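Local coordinates for geranyltranstransferase (Methylococcus capsulatus, PDB 3TS7), which probably joins isoprenoid diphosphates head to tail to make farnesyl diphosphate, in a magnesium-dependent prenyl transfer, at residues Leu56-Thr61 with Arg197-Ala202; Gly62-Val67 with Ala281-Glu286; Leu214-Lys219 with His273-Glu278. One frame throughout, in Å; residues are numbered along the deposited sequence.

Contact 1: Leu56-Thr61 with Arg197-Ala202; sequences LLTYAT and RLACLA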
ATOM      1  N   LEU B  56       0.979 -16.760 -11.838  1.00 40.43           N
ATOM      2  CA  LEU B  56       0.752 -18.129 -12.335  1.00 38.56           C
ATOM      3  C   LEU B  56      -0.285 -18.822 -11.475  1.00 35.93           C
ATOM      4  O   LEU B  56      -1.214 -19.425 -12.003  1.00 31.11           O
ATOM      5  CB  LEU B  56       2.038 -18.939 -12.360  1.00 36.51           C
ATOM      6  CG  LEU B  56       3.069 -18.588 -13.428  1.00 45.33           C
ATOM      7  CD1 LEU B  56       4.371 -19.334 -13.154  1.00 46.16           C
ATOM      8  CD2 LEU B  56       2.549 -18.880 -14.811  1.00 41.15           C
ATOM      9  N   LEU B  57      -0.149 -18.697 -10.154  1.00 34.37           N
ATOM     10  CA  LEU B  57      -1.173 -19.198  -9.242  1.00 33.99           C
ATOM     11  C   LEU B  57      -2.543 -18.584  -9.508  1.00 36.44           C
ATOM     12  O   LEU B  57      -3.531 -19.292  -9.491  1.00 33.71           O
ATOM     13  CB  LEU B  57      -0.780 -18.957  -7.788  1.00 35.67           C
ATOM     14  CG  LEU B  57       0.324 -19.897  -7.305  1.00 44.36           C
ATOM     15  CD1 LEU B  57       0.886 -19.376  -5.994  1.00 33.18           C
ATOM     16  CD2 LEU B  57      -0.234 -21.311  -7.156  1.00 41.71           C
ATOM     17  N   THR B  58      -2.609 -17.269  -9.746  1.00 31.07           N
ATOM     18  CA  THR B  58      -3.895 -16.640 -10.072  1.00 31.11           C
ATOM     19  C   THR B  58      -4.481 -17.205 -11.387  1.00 28.88           C
ATOM     20  O   THR B  58      -5.636 -17.636 -11.418  1.00 33.75           O
ATOM     21  CB  THR B  58      -3.777 -15.098 -10.140  1.00 32.10           C
ATOM     22  OG1 THR B  58      -3.289 -14.614  -8.876  1.00 30.79           O
ATOM     23  CG2 THR B  58      -5.142 -14.476 -10.401  1.00 30.71           C
ATOM     24  N   TYR B  59      -3.678 -17.210 -12.445  1.00 28.91           N
ATOM     25  CA  TYR B  59      -4.149 -17.694 -13.739  1.00 36.58           C
ATOM     26  C   TYR B  59      -4.488 -19.192 -13.687  1.00 36.69           C
ATOM     27  O   TYR B  59      -5.522 -19.609 -14.193  1.00 32.41           O
ATOM     28  CB  TYR B  59      -3.122 -17.413 -14.837  1.00 40.14           C
ATOM     29  CG  TYR B  59      -2.988 -15.945 -15.259  1.00 37.16           C
ATOM     30  CD1 TYR B  59      -4.101 -15.196 -15.667  1.00 39.86           C
ATOM     31  CD2 TYR B  59      -1.736 -15.335 -15.289  1.00 39.80           C
ATOM     32  CE1 TYR B  59      -3.957 -13.854 -16.075  1.00 38.43           C
ATOM     33  CE2 TYR B  59      -1.581 -14.016 -15.687  1.00 42.35           C
ATOM     34  CZ  TYR B  59      -2.693 -13.285 -16.083  1.00 39.57           C
ATOM     35  OH  TYR B  59      -2.487 -11.983 -16.468  1.00 41.77           O
ATOM     36  N   ALA B  60      -3.643 -19.991 -13.038  1.00 38.06           N
ATOM     37  CA  ALA B  60      -3.891 -21.443 -12.969  1.00 35.31           C
ATOM     38  C   ALA B  60      -5.119 -21.776 -12.159  1.00 32.21           C
ATOM     39  O   ALA B  60      -5.874 -22.663 -12.534  1.00 35.74           O
ATOM     40  CB  ALA B  60      -2.663 -22.190 -12.421  1.00 34.97           C
ATOM     41  N   THR B  61      -5.327 -21.068 -11.051  1.00 28.82           N
ATOM     42  CA  THR B  61      -6.530 -21.253 -10.244  1.00 30.88           C
ATOM     43  C   THR B  61      -7.782 -20.879 -11.044  1.00 35.43           C
ATOM     44  O   THR B  61      -8.768 -21.601 -11.021  1.00 34.04           O
ATOM     45  CB  THR B  61      -6.475 -20.408  -8.949  1.00 29.79           C
ATOM     46  OG1 THR B  61      -5.342 -20.818  -8.175  1.00 40.19           O
ATOM     47  CG2 THR B  61      -7.737 -20.564  -8.124  1.00 29.97           C
ATOM     48  N   ARG B 197      -7.015 -16.912  -3.720  1.00 27.58           N
ATOM     49  CA  ARG B 197      -8.309 -16.442  -3.285  1.00 27.63           C
ATOM     50  C   ARG B 197      -8.879 -15.372  -4.239  1.00 31.31           C
ATOM     51  O   ARG B 197     -10.084 -15.355  -4.477  1.00 29.25           O
ATOM     52  CB  ARG B 197      -8.241 -15.913  -1.855  1.00 30.73           C
ATOM     53  CG  ARG B 197      -9.510 -15.259  -1.372  1.00 35.52           C
ATOM     54  CD  ARG B 197      -9.488 -14.992   0.119  1.00 30.52           C
ATOM     55  NE  ARG B 197     -10.646 -14.200   0.529  1.00 31.14           N
ATOM     56  CZ  ARG B 197     -11.860 -14.684   0.749  1.00 42.87           C
ATOM     57  NH1 ARG B 197     -12.114 -15.979   0.593  1.00 40.44           N
ATOM     58  NH2 ARG B 197     -12.829 -13.861   1.116  1.00 38.11           N
ATOM     59  N   LEU B 198      -8.014 -14.512  -4.785  1.00 30.39           N
ATOM     60  CA  LEU B 198      -8.458 -13.482  -5.742  1.00 35.94           C
ATOM     61  C   LEU B 198      -9.156 -14.094  -6.956  1.00 33.36           C
ATOM     62  O   LEU B 198     -10.221 -13.610  -7.373  1.00 33.10           O
ATOM     63  CB  LEU B 198      -7.280 -12.637  -6.229  1.00 28.34           C
ATOM     64  CG  LEU B 198      -6.633 -11.673  -5.210  1.00 36.13           C
ATOM     65  CD1 LEU B 198      -5.726 -10.684  -5.859  1.00 34.43           C
ATOM     66  CD2 LEU B 198      -7.690 -10.975  -4.469  1.00 30.15           C
ATOM     67  N   ALA B 199      -8.542 -15.146  -7.502  1.00 32.63           N
ATOM     68  CA  ALA B 199      -9.152 -15.931  -8.592  1.00 34.14           C
ATOM     69  C   ALA B 199     -10.492 -16.524  -8.196  1.00 34.74           C
ATOM     70  O   ALA B 199     -11.448 -16.469  -8.974  1.00 35.76           O
ATOM     71  CB  ALA B 199      -8.201 -17.016  -9.097  1.00 31.45           C
ATOM     72  N   CYS B 200     -10.568 -17.085  -6.988  1.00 29.49           N
ATOM     73  CA  CYS B 200     -11.816 -17.614  -6.476  1.00 29.91           C
ATOM     74  C   CYS B 200     -12.925 -16.563  -6.401  1.00 36.35           C
ATOM     75  O   CYS B 200     -14.078 -16.850  -6.743  1.00 34.41           O
ATOM     76  CB  CYS B 200     -11.598 -18.284  -5.114  1.00 34.35           C
ATOM     77  SG  CYS B 200     -10.596 -19.824  -5.196  1.00 34.30           S
ATOM     78  N   LEU B 201     -12.567 -15.338  -5.999  1.00 31.55           N
ATOM     79  CA  LEU B 201     -13.536 -14.236  -5.900  1.00 34.34           C
ATOM     80  C   LEU B 201     -14.018 -13.724  -7.268  1.00 27.44           C
ATOM     81  O   LEU B 201     -15.023 -13.020  -7.337  1.00 37.20           O
ATOM     82  CB  LEU B 201     -12.951 -13.076  -5.072  1.00 29.53           C
ATOM     83  CG  LEU B 201     -12.807 -13.326  -3.567  1.00 25.91           C
ATOM     84  CD1 LEU B 201     -11.814 -12.319  -2.910  1.00 27.01           C
ATOM     85  CD2 LEU B 201     -14.167 -13.345  -2.858  1.00 29.89           C
ATOM     86  N   ALA B 202     -13.287 -14.042  -8.335  1.00 32.40           N
ATOM     87  CA  ALA B 202     -13.744 -13.736  -9.702  1.00 36.06           C
ATOM     88  C   ALA B 202     -14.686 -14.803 -10.297  1.00 41.15           C
ATOM     89  O   ALA B 202     -15.040 -14.744 -11.499  1.00 35.70           O
ATOM     90  CB  ALA B 202     -12.559 -13.482 -10.609  1.00 38.69           C
TER
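Leu57 O is gripped twice by Thr61, the residue whose methyl packs on Ala199: OG1 of Thr61 lies 2.7 Å from Leu57 O, and the backbone N of Thr61 makes the usual helical bond to the same oxygen, the two approaching from opposite faces of the carbonyl plane. This is helix-helix packing inside the all-alpha isoprenoid synthase fold, where helices 53-65 and 177-201 run in similar directions, their short axes 8.4 Å apart and crossing at -35°. At this spacing a methyl fits between the backbones: Ala199 points its CB into the seam, 3.5 Å from Thr58 O and 3.7 Å from Thr61 CG2. Threonine suits the facing helix because its hydroxyl is satisfied by a backbone carbonyl while its methyl serves as an apolar contact: in Thr61, chi1 of -60° sets OG1 beside the backbone N, within reach of the preceding turn, and leaves CG2 for the neighbour. Thr58 divides its labour alike, CG2 lying 4.2 Å from Ala199 CB while OG1 has both Ser195 O, its strongest partner, and Arg54 O as acceptors for its one proton. A serine in place of Thr61 would keep a hydroxyl but lack CG2, and would probably open a gap beside Ala199 and Cys200. Leu72 also touches Ala199. Farther along the seam, Thr61 CG2 rests 4.2 Å from Cys200 SG.

Contact 2: Gly62-Val67 with Ala281-Glu286; sequences GQTIGV and AGFGPE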
ATOM      1  N   GLY B  62      -7.727 -19.761 -11.766  1.00 36.18           N
ATOM      2  CA  GLY B  62      -8.874 -19.313 -12.562  1.00 36.16           C
ATOM      3  C   GLY B  62      -9.293 -20.307 -13.632  1.00 32.93           C
ATOM      4  O   GLY B  62     -10.485 -20.579 -13.808  1.00 38.00           O
ATOM      5  N   GLN B  63      -8.305 -20.849 -14.334  1.00 36.12           N
ATOM      6  CA  GLN B  63      -8.532 -21.866 -15.363  1.00 43.06           C
ATOM      7  C   GLN B  63      -9.168 -23.120 -14.766  1.00 44.98           C
ATOM      8  O   GLN B  63     -10.025 -23.746 -15.395  1.00 43.74           O
ATOM      9  CB  GLN B  63      -7.223 -22.210 -16.088  1.00 42.71           C
ATOM     10  CG  GLN B  63      -7.422 -22.980 -17.365  1.00 47.51           C
ATOM     11  CD  GLN B  63      -6.132 -23.353 -18.015  1.00 49.57           C
ATOM     12  OE1 GLN B  63      -5.417 -22.503 -18.549  1.00 54.98           O
ATOM     13  NE2 GLN B  63      -5.822 -24.637 -17.995  1.00 43.94           N
ATOM     14  N   THR B  64      -8.784 -23.442 -13.530  1.00 42.36           N
ATOM     15  CA  THR B  64      -9.272 -24.632 -12.841  1.00 38.62           C
ATOM     16  C   THR B  64     -10.747 -24.531 -12.496  1.00 39.32           C
ATOM     17  O   THR B  64     -11.494 -25.492 -12.662  1.00 33.75           O
ATOM     18  CB  THR B  64      -8.394 -24.938 -11.586  1.00 38.36           C
ATOM     19  OG1 THR B  64      -7.077 -25.291 -12.026  1.00 37.47           O
ATOM     20  CG2 THR B  64      -8.957 -26.086 -10.744  1.00 35.80           C
ATOM     21  N   ILE B  65     -11.168 -23.365 -12.036  1.00 33.18           N
ATOM     22  CA  ILE B  65     -12.558 -23.163 -11.628  1.00 33.92           C
ATOM     23  C   ILE B  65     -13.398 -22.506 -12.762  1.00 33.95           C
ATOM     24  O   ILE B  65     -14.560 -22.167 -12.565  1.00 33.11           O
ATOM     25  CB  ILE B  65     -12.629 -22.316 -10.327  1.00 35.29           C
ATOM     26  CG1 ILE B  65     -11.993 -20.941 -10.583  1.00 32.49           C
ATOM     27  CG2 ILE B  65     -11.935 -23.052  -9.167  1.00 29.14           C
ATOM     28  CD1 ILE B  65     -11.984 -20.007  -9.379  1.00 35.85           C
ATOM     29  N   GLY B  66     -12.796 -22.310 -13.932  1.00 35.40           N
ATOM     30  CA  GLY B  66     -13.546 -21.818 -15.098  1.00 40.59           C
ATOM     31  C   GLY B  66     -13.796 -20.320 -15.176  1.00 43.49           C
ATOM     32  O   GLY B  66     -14.836 -19.893 -15.673  1.00 50.71           O
ATOM     33  N   VAL B  67     -12.856 -19.520 -14.672  1.00 40.17           N
ATOM     34  CA  VAL B  67     -12.929 -18.067 -14.802  1.00 33.29           C
ATOM     35  C   VAL B  67     -12.113 -17.693 -16.028  1.00 37.15           C
ATOM     36  O   VAL B  67     -10.976 -18.145 -16.198  1.00 37.82           O
ATOM     37  CB  VAL B  67     -12.357 -17.312 -13.551  1.00 37.66           C
ATOM     38  CG1 VAL B  67     -12.449 -15.792 -13.732  1.00 36.94           C
ATOM     39  CG2 VAL B  67     -13.085 -17.709 -12.278  1.00 33.91           C
ATOM     40  N   ALA B 281      -8.646 -33.010  -4.390  1.00 35.57           N
ATOM     41  CA  ALA B 281      -9.579 -34.149  -4.576  1.00 38.46           C
ATOM     42  C   ALA B 281     -11.005 -33.737  -4.986  1.00 42.92           C
ATOM     43  O   ALA B 281     -11.779 -34.548  -5.516  1.00 39.31           O
ATOM     44  CB  ALA B 281      -9.627 -35.016  -3.290  1.00 41.18           C
ATOM     45  N   GLY B 282     -11.358 -32.476  -4.761  1.00 33.65           N
ATOM     46  CA  GLY B 282     -12.672 -31.982  -5.169  1.00 29.32           C
ATOM     47  C   GLY B 282     -12.716 -31.569  -6.632  1.00 31.37           C
ATOM     48  O   GLY B 282     -13.750 -31.125  -7.132  1.00 38.28           O
ATOM     49  N   PHE B 283     -11.600 -31.721  -7.324  1.00 33.20           N
ATOM     50  CA  PHE B 283     -11.516 -31.378  -8.734  1.00 33.56           C
ATOM     51  C   PHE B 283     -11.055 -32.563  -9.567  1.00 37.95           C
ATOM     52  O   PHE B 283     -10.345 -33.433  -9.072  1.00 38.30           O
ATOM     53  CB  PHE B 283     -10.543 -30.226  -8.921  1.00 31.82           C
ATOM     54  CG  PHE B 283     -10.928 -28.984  -8.160  1.00 30.79           C
ATOM     55  CD1 PHE B 283     -10.428 -28.751  -6.874  1.00 39.14           C
ATOM     56  CD2 PHE B 283     -11.804 -28.062  -8.720  1.00 38.52           C
ATOM     57  CE1 PHE B 283     -10.808 -27.600  -6.155  1.00 40.17           C
ATOM     58  CE2 PHE B 283     -12.176 -26.913  -8.020  1.00 41.47           C
ATOM     59  CZ  PHE B 283     -11.688 -26.682  -6.745  1.00 35.19           C
ATOM     60  N   GLY B 284     -11.437 -32.566 -10.843  1.00 42.40           N
ATOM     61  CA  GLY B 284     -11.010 -33.601 -11.778  1.00 33.89           C
ATOM     62  C   GLY B 284      -9.783 -33.189 -12.562  1.00 40.04           C
ATOM     63  O   GLY B 284      -8.911 -32.492 -12.014  1.00 40.73           O
ATOM     64  N   PRO B 285      -9.701 -33.597 -13.863  1.00 34.11           N
ATOM     65  CA  PRO B 285      -8.509 -33.276 -14.660  1.00 30.82           C
ATOM     66  C   PRO B 285      -8.310 -31.777 -14.943  1.00 27.05           C
ATOM     67  O   PRO B 285      -7.200 -31.395 -15.316  1.00 31.19           O
ATOM     68  CB  PRO B 285      -8.731 -34.059 -15.980  1.00 33.18           C
ATOM     69  CG  PRO B 285     -10.181 -34.213 -16.071  1.00 30.69           C
ATOM     70  CD  PRO B 285     -10.644 -34.426 -14.635  1.00 40.30           C
ATOM     71  N   GLU B 286      -9.342 -30.949 -14.741  1.00 34.13           N
ATOM     72  CA  GLU B 286      -9.182 -29.459 -14.813  1.00 39.55           C
ATOM     73  C   GLU B 286      -8.182 -28.949 -13.781  1.00 41.30           C
ATOM     74  O   GLU B 286      -7.657 -27.835 -13.915  1.00 38.93           O
ATOM     75  CB  GLU B 286     -10.475 -28.645 -14.569  1.00 37.05           C
ATOM     76  CG  GLU B 286     -11.844 -29.316 -14.565  1.00 60.50           C
ATOM     77  CD  GLU B 286     -12.040 -30.316 -13.437  1.00 61.78           C
ATOM     78  OE1 GLU B 286     -12.358 -29.968 -12.270  1.00 45.13           O
ATOM     79  OE2 GLU B 286     -11.884 -31.493 -13.763  1.00 48.26           O
TER
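Thr64 and Phe283 form the tight part of this contact, where helix 53-65, just before it closes in a Schellman motif, meets the loop between helices 262-279 and 288-298. Thr64 lays CG2 over one face of the Phe283 ring, 4.0 Å from CD2, the two side chains crossing at about a right angle. Ile65 comes in obliquely, its CG2 4.0 Å from Phe283 CE2; a branched aliphatic chain suits this place because its CG1 arm can turn away while CG2 stays with the ring. Leu214 of helix 208-237 touches both Ile65 and Phe283. The OG1 of Thr64 is bonded to Ala60 O one turn back and also lies 3.2 Å from Glu286 O, so a single proton has two acceptors to serve. Just beyond, Val67 N reaches back to Gly62 O at 2.7 Å, and Gly66 takes a positive phi of 81°, a turn easiest without a side chain. The other side is loose and faces solvent. There Glu286 leans on the helix with its aliphatic part, CB being 3.8 Å from Thr64 O, and then bends back upon its own loop. A CB on Gly284 would run into the Pro285 ring; as glycine, it offers its N to the syn side of Glu286 OE1, at 3.1 Å and an N-H...O angle of 151°.

Contact 3: Leu214-Lys219 with His273-Glu278; sequences LDHYAK and HEAALE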
ATOM      1  N   LEU B 214      -8.772 -24.842  -2.072  1.00 27.68           N
ATOM      2  CA  LEU B 214      -7.751 -24.199  -2.872  1.00 26.62           C
ATOM      3  C   LEU B 214      -6.851 -23.329  -1.998  1.00 24.41           C
ATOM      4  O   LEU B 214      -5.653 -23.204  -2.273  1.00 31.95           O
ATOM      5  CB  LEU B 214      -8.382 -23.377  -4.006  1.00 31.87           C
ATOM      6  CG  LEU B 214      -8.924 -24.211  -5.170  1.00 33.94           C
ATOM      7  CD1 LEU B 214      -9.926 -23.398  -6.007  1.00 45.79           C
ATOM      8  CD2 LEU B 214      -7.781 -24.707  -6.022  1.00 36.62           C
ATOM      9  N   ASP B 215      -7.440 -22.709  -0.994  1.00 27.29           N
ATOM     10  CA  ASP B 215      -6.650 -22.056   0.071  1.00 29.80           C
ATOM     11  C   ASP B 215      -5.694 -23.024   0.787  1.00 28.56           C
ATOM     12  O   ASP B 215      -4.502 -22.710   0.968  1.00 38.26           O
ATOM     13  CB  ASP B 215      -7.554 -21.378   1.095  1.00 30.63           C
ATOM     14  CG  ASP B 215      -6.747 -20.622   2.133  1.00 35.96           C
ATOM     15  OD1 ASP B 215      -6.008 -19.675   1.762  1.00 30.55           O
ATOM     16  OD2 ASP B 215      -6.815 -21.004   3.301  1.00 35.66           O
ATOM     17  N   HIS B 216      -6.197 -24.203   1.167  1.00 30.68           N
ATOM     18  CA  HIS B 216      -5.304 -25.246   1.744  1.00 27.96           C
ATOM     19  C   HIS B 216      -4.218 -25.697   0.785  1.00 26.69           C
ATOM     20  O   HIS B 216      -3.066 -25.868   1.195  1.00 32.67           O
ATOM     21  CB  HIS B 216      -6.093 -26.447   2.304  1.00 33.09           C
ATOM     22  CG  HIS B 216      -5.320 -27.235   3.320  1.00 51.57           C
ATOM     23  ND1 HIS B 216      -4.925 -26.700   4.529  1.00 62.79           N
ATOM     24  CD2 HIS B 216      -4.841 -28.501   3.297  1.00 51.17           C
ATOM     25  CE1 HIS B 216      -4.242 -27.605   5.208  1.00 55.96           C
ATOM     26  NE2 HIS B 216      -4.181 -28.708   4.486  1.00 47.93           N
ATOM     27  N   TYR B 217      -4.552 -25.846  -0.505  1.00 29.02           N
ATOM     28  CA  TYR B 217      -3.540 -26.102  -1.540  1.00 27.92           C
ATOM     29  C   TYR B 217      -2.474 -25.001  -1.518  1.00 31.68           C
ATOM     30  O   TYR B 217      -1.252 -25.272  -1.566  1.00 31.89           O
ATOM     31  CB  TYR B 217      -4.211 -26.192  -2.938  1.00 25.70           C
ATOM     32  CG  TYR B 217      -3.272 -26.115  -4.104  1.00 33.44           C
ATOM     33  CD1 TYR B 217      -2.671 -27.269  -4.624  1.00 33.57           C
ATOM     34  CD2 TYR B 217      -2.971 -24.895  -4.702  1.00 29.81           C
ATOM     35  CE1 TYR B 217      -1.800 -27.196  -5.692  1.00 29.50           C
ATOM     36  CE2 TYR B 217      -2.107 -24.815  -5.772  1.00 38.94           C
ATOM     37  CZ  TYR B 217      -1.532 -25.966  -6.273  1.00 37.90           C
ATOM     38  OH  TYR B 217      -0.661 -25.880  -7.334  1.00 34.64           O
ATOM     39  N   ALA B 218      -2.947 -23.755  -1.479  1.00 28.68           N
ATOM     40  CA  ALA B 218      -2.064 -22.580  -1.506  1.00 31.70           C
ATOM     41  C   ALA B 218      -1.140 -22.526  -0.275  1.00 26.78           C
ATOM     42  O   ALA B 218       0.091 -22.356  -0.411  1.00 29.35           O
ATOM     43  CB  ALA B 218      -2.917 -21.293  -1.628  1.00 30.59           C
ATOM     44  N   LYS B 219      -1.735 -22.751   0.891  1.00 28.19           N
ATOM     45  CA  LYS B 219      -1.011 -22.776   2.181  1.00 30.51           C
ATOM     46  C   LYS B 219       0.083 -23.849   2.202  1.00 34.17           C
ATOM     47  O   LYS B 219       1.235 -23.577   2.578  1.00 31.68           O
ATOM     48  CB  LYS B 219      -1.991 -22.996   3.339  1.00 31.76           C
ATOM     49  CG  LYS B 219      -1.307 -23.031   4.715  1.00 35.73           C
ATOM     50  CD  LYS B 219      -2.295 -23.215   5.833  1.00 45.16           C
ATOM     51  CE  LYS B 219      -1.628 -23.001   7.195  1.00 42.85           C
ATOM     52  NZ  LYS B 219      -2.642 -23.113   8.273  1.00 46.39           N
ATOM     53  N   HIS B 273       3.534 -31.395   0.558  1.00 31.74           N
ATOM     54  CA  HIS B 273       3.298 -31.695  -0.845  1.00 33.78           C
ATOM     55  C   HIS B 273       2.110 -32.651  -1.013  1.00 36.41           C
ATOM     56  O   HIS B 273       1.235 -32.403  -1.850  1.00 37.22           O
ATOM     57  CB  HIS B 273       4.565 -32.218  -1.525  1.00 27.92           C
ATOM     58  CG  HIS B 273       4.508 -32.187  -3.022  1.00 36.56           C
ATOM     59  ND1 HIS B 273       5.634 -32.329  -3.812  1.00 31.32           N
ATOM     60  CD2 HIS B 273       3.470 -31.999  -3.878  1.00 34.83           C
ATOM     61  CE1 HIS B 273       5.286 -32.251  -5.086  1.00 39.98           C
ATOM     62  NE2 HIS B 273       3.979 -32.057  -5.153  1.00 34.42           N
ATOM     63  N   GLU B 274       2.057 -33.704  -0.197  1.00 34.31           N
ATOM     64  CA  GLU B 274       0.922 -34.622  -0.179  1.00 33.17           C
ATOM     65  C   GLU B 274      -0.393 -33.968   0.170  1.00 34.62           C
ATOM     66  O   GLU B 274      -1.417 -34.299  -0.413  1.00 32.43           O
ATOM     67  CB  GLU B 274       1.147 -35.770   0.819  1.00 34.49           C
ATOM     68  CG  GLU B 274       2.332 -36.655   0.465  1.00 35.51           C
ATOM     69  CD  GLU B 274       2.747 -37.593   1.592  1.00 40.65           C
ATOM     70  OE1 GLU B 274       3.873 -38.129   1.526  1.00 39.39           O
ATOM     71  OE2 GLU B 274       1.952 -37.814   2.529  1.00 41.34           O
ATOM     72  N   ALA B 275      -0.370 -33.085   1.167  1.00 33.14           N
ATOM     73  CA  ALA B 275      -1.574 -32.408   1.616  1.00 29.05           C
ATOM     74  C   ALA B 275      -2.084 -31.425   0.528  1.00 26.45           C
ATOM     75  O   ALA B 275      -3.285 -31.297   0.348  1.00 29.76           O
ATOM     76  CB  ALA B 275      -1.316 -31.672   2.943  1.00 34.03           C
ATOM     77  N   ALA B 276      -1.154 -30.779  -0.188  1.00 32.03           N
ATOM     78  CA  ALA B 276      -1.470 -29.935  -1.346  1.00 31.45           C
ATOM     79  C   ALA B 276      -2.281 -30.700  -2.414  1.00 32.08           C
ATOM     80  O   ALA B 276      -3.361 -30.257  -2.831  1.00 30.69           O
ATOM     81  CB  ALA B 276      -0.180 -29.376  -1.948  1.00 26.31           C
ATOM     82  N   LEU B 277      -1.776 -31.862  -2.816  1.00 33.50           N
ATOM     83  CA  LEU B 277      -2.436 -32.699  -3.833  1.00 32.19           C
ATOM     84  C   LEU B 277      -3.775 -33.242  -3.364  1.00 31.73           C
ATOM     85  O   LEU B 277      -4.738 -33.317  -4.152  1.00 31.26           O
ATOM     86  CB  LEU B 277      -1.517 -33.842  -4.259  1.00 30.56           C
ATOM     87  CG  LEU B 277      -0.252 -33.444  -5.014  1.00 33.16           C
ATOM     88  CD1 LEU B 277       0.692 -34.633  -5.122  1.00 34.90           C
ATOM     89  CD2 LEU B 277      -0.579 -32.878  -6.414  1.00 36.36           C
ATOM     90  N   GLU B 278      -3.863 -33.584  -2.080  1.00 32.18           N
ATOM     91  CA  GLU B 278      -5.119 -34.083  -1.514  1.00 31.09           C
ATOM     92  C   GLU B 278      -6.222 -33.015  -1.414  1.00 37.19           C
ATOM     93  O   GLU B 278      -7.397 -33.349  -1.490  1.00 31.63           O
ATOM     94  CB  GLU B 278      -4.896 -34.705  -0.141  1.00 36.24           C
ATOM     95  CG  GLU B 278      -6.075 -35.560   0.373  1.00 44.59           C
ATOM     96  CD  GLU B 278      -6.504 -36.706  -0.587  1.00 54.84           C
ATOM     97  OE1 GLU B 278      -7.691 -37.079  -0.552  1.00 61.56           O
ATOM     98  OE2 GLU B 278      -5.680 -37.248  -1.364  1.00 53.15           O
TER
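The turns Leu214-Lys219 and His273-Glu278, of helices 208-237 and 262-279, run in broadly opposite directions and come so near that Tyr217 CA and Ala276 CA are 4.4 Å apart. Backbones can approach like this where one side offers no more than a methyl group, and Ala275 and Ala276 do just that. Tyr217 carries the buried half of the contact. The ring runs alongside the facing helix because chi1 of 166° swings CG away from the backbone N, and it presents an edge to that helix: CD1 lies 3.6 Å from Ala276 O, which sits near the ring plane, and 4.2 Å from Ala276 CB. The meeting is one of van der Waals contact, an aromatic C-H edge set against a carbonyl oxygen. Leu214 O, one turn earlier on the ring's own helix, lies in the same plane at the edge. A tyrosine suits the place because its ring can lie beside Ala276 and carry the hydroxyl on to Leu290 O of helix 288-298, with which OH hydrogen-bonds. The outer half is looser. His216, exposed to solvent, brings NE2 to 4.4 Å from Ala275 CB, while its CD2 stands 4.4 Å from Ala275 O, which comes at the imidazole obliquely; a polar ring can shield the alanine while remaining in water. One turn on along helix 208-237, Cys220 touches both alanines and Ile221 touches Ala276. On another side of the same helix, Asp215 makes a salt bridge to Arg193 of helix 177-201. Close, alanine-lined packing of this kind joins two helices of the all-alpha isoprenoid synthase bundle, in which helix 208-237, farther along, carries the second aspartate-rich motif of the family.

How the contacts relate
Contacts 1 and 3 join pairs of helices and contact 2 a helix end to a loop; centres lie 11 Å apart for contacts 1 and 2 and 14 Å for the other pairs. Contacts 1 and 2 share helix 53-65, and their segments alternate along the chain. Contact 3 follows contact 1 and is nested within the loop closed by contact 2; helix 177-201 of contact 1 leads directly to helix 208-237 of contact 3. Leu214, on that last helix, touches residues of the other two, its CD1 lying 3.7 Å from Cys200 SG and 3.8 Å from both Ile65 CG2 and Phe283 CZ. Distant parts of the sequence thus converge on continuous packing within the polyprenyl synthetase fold.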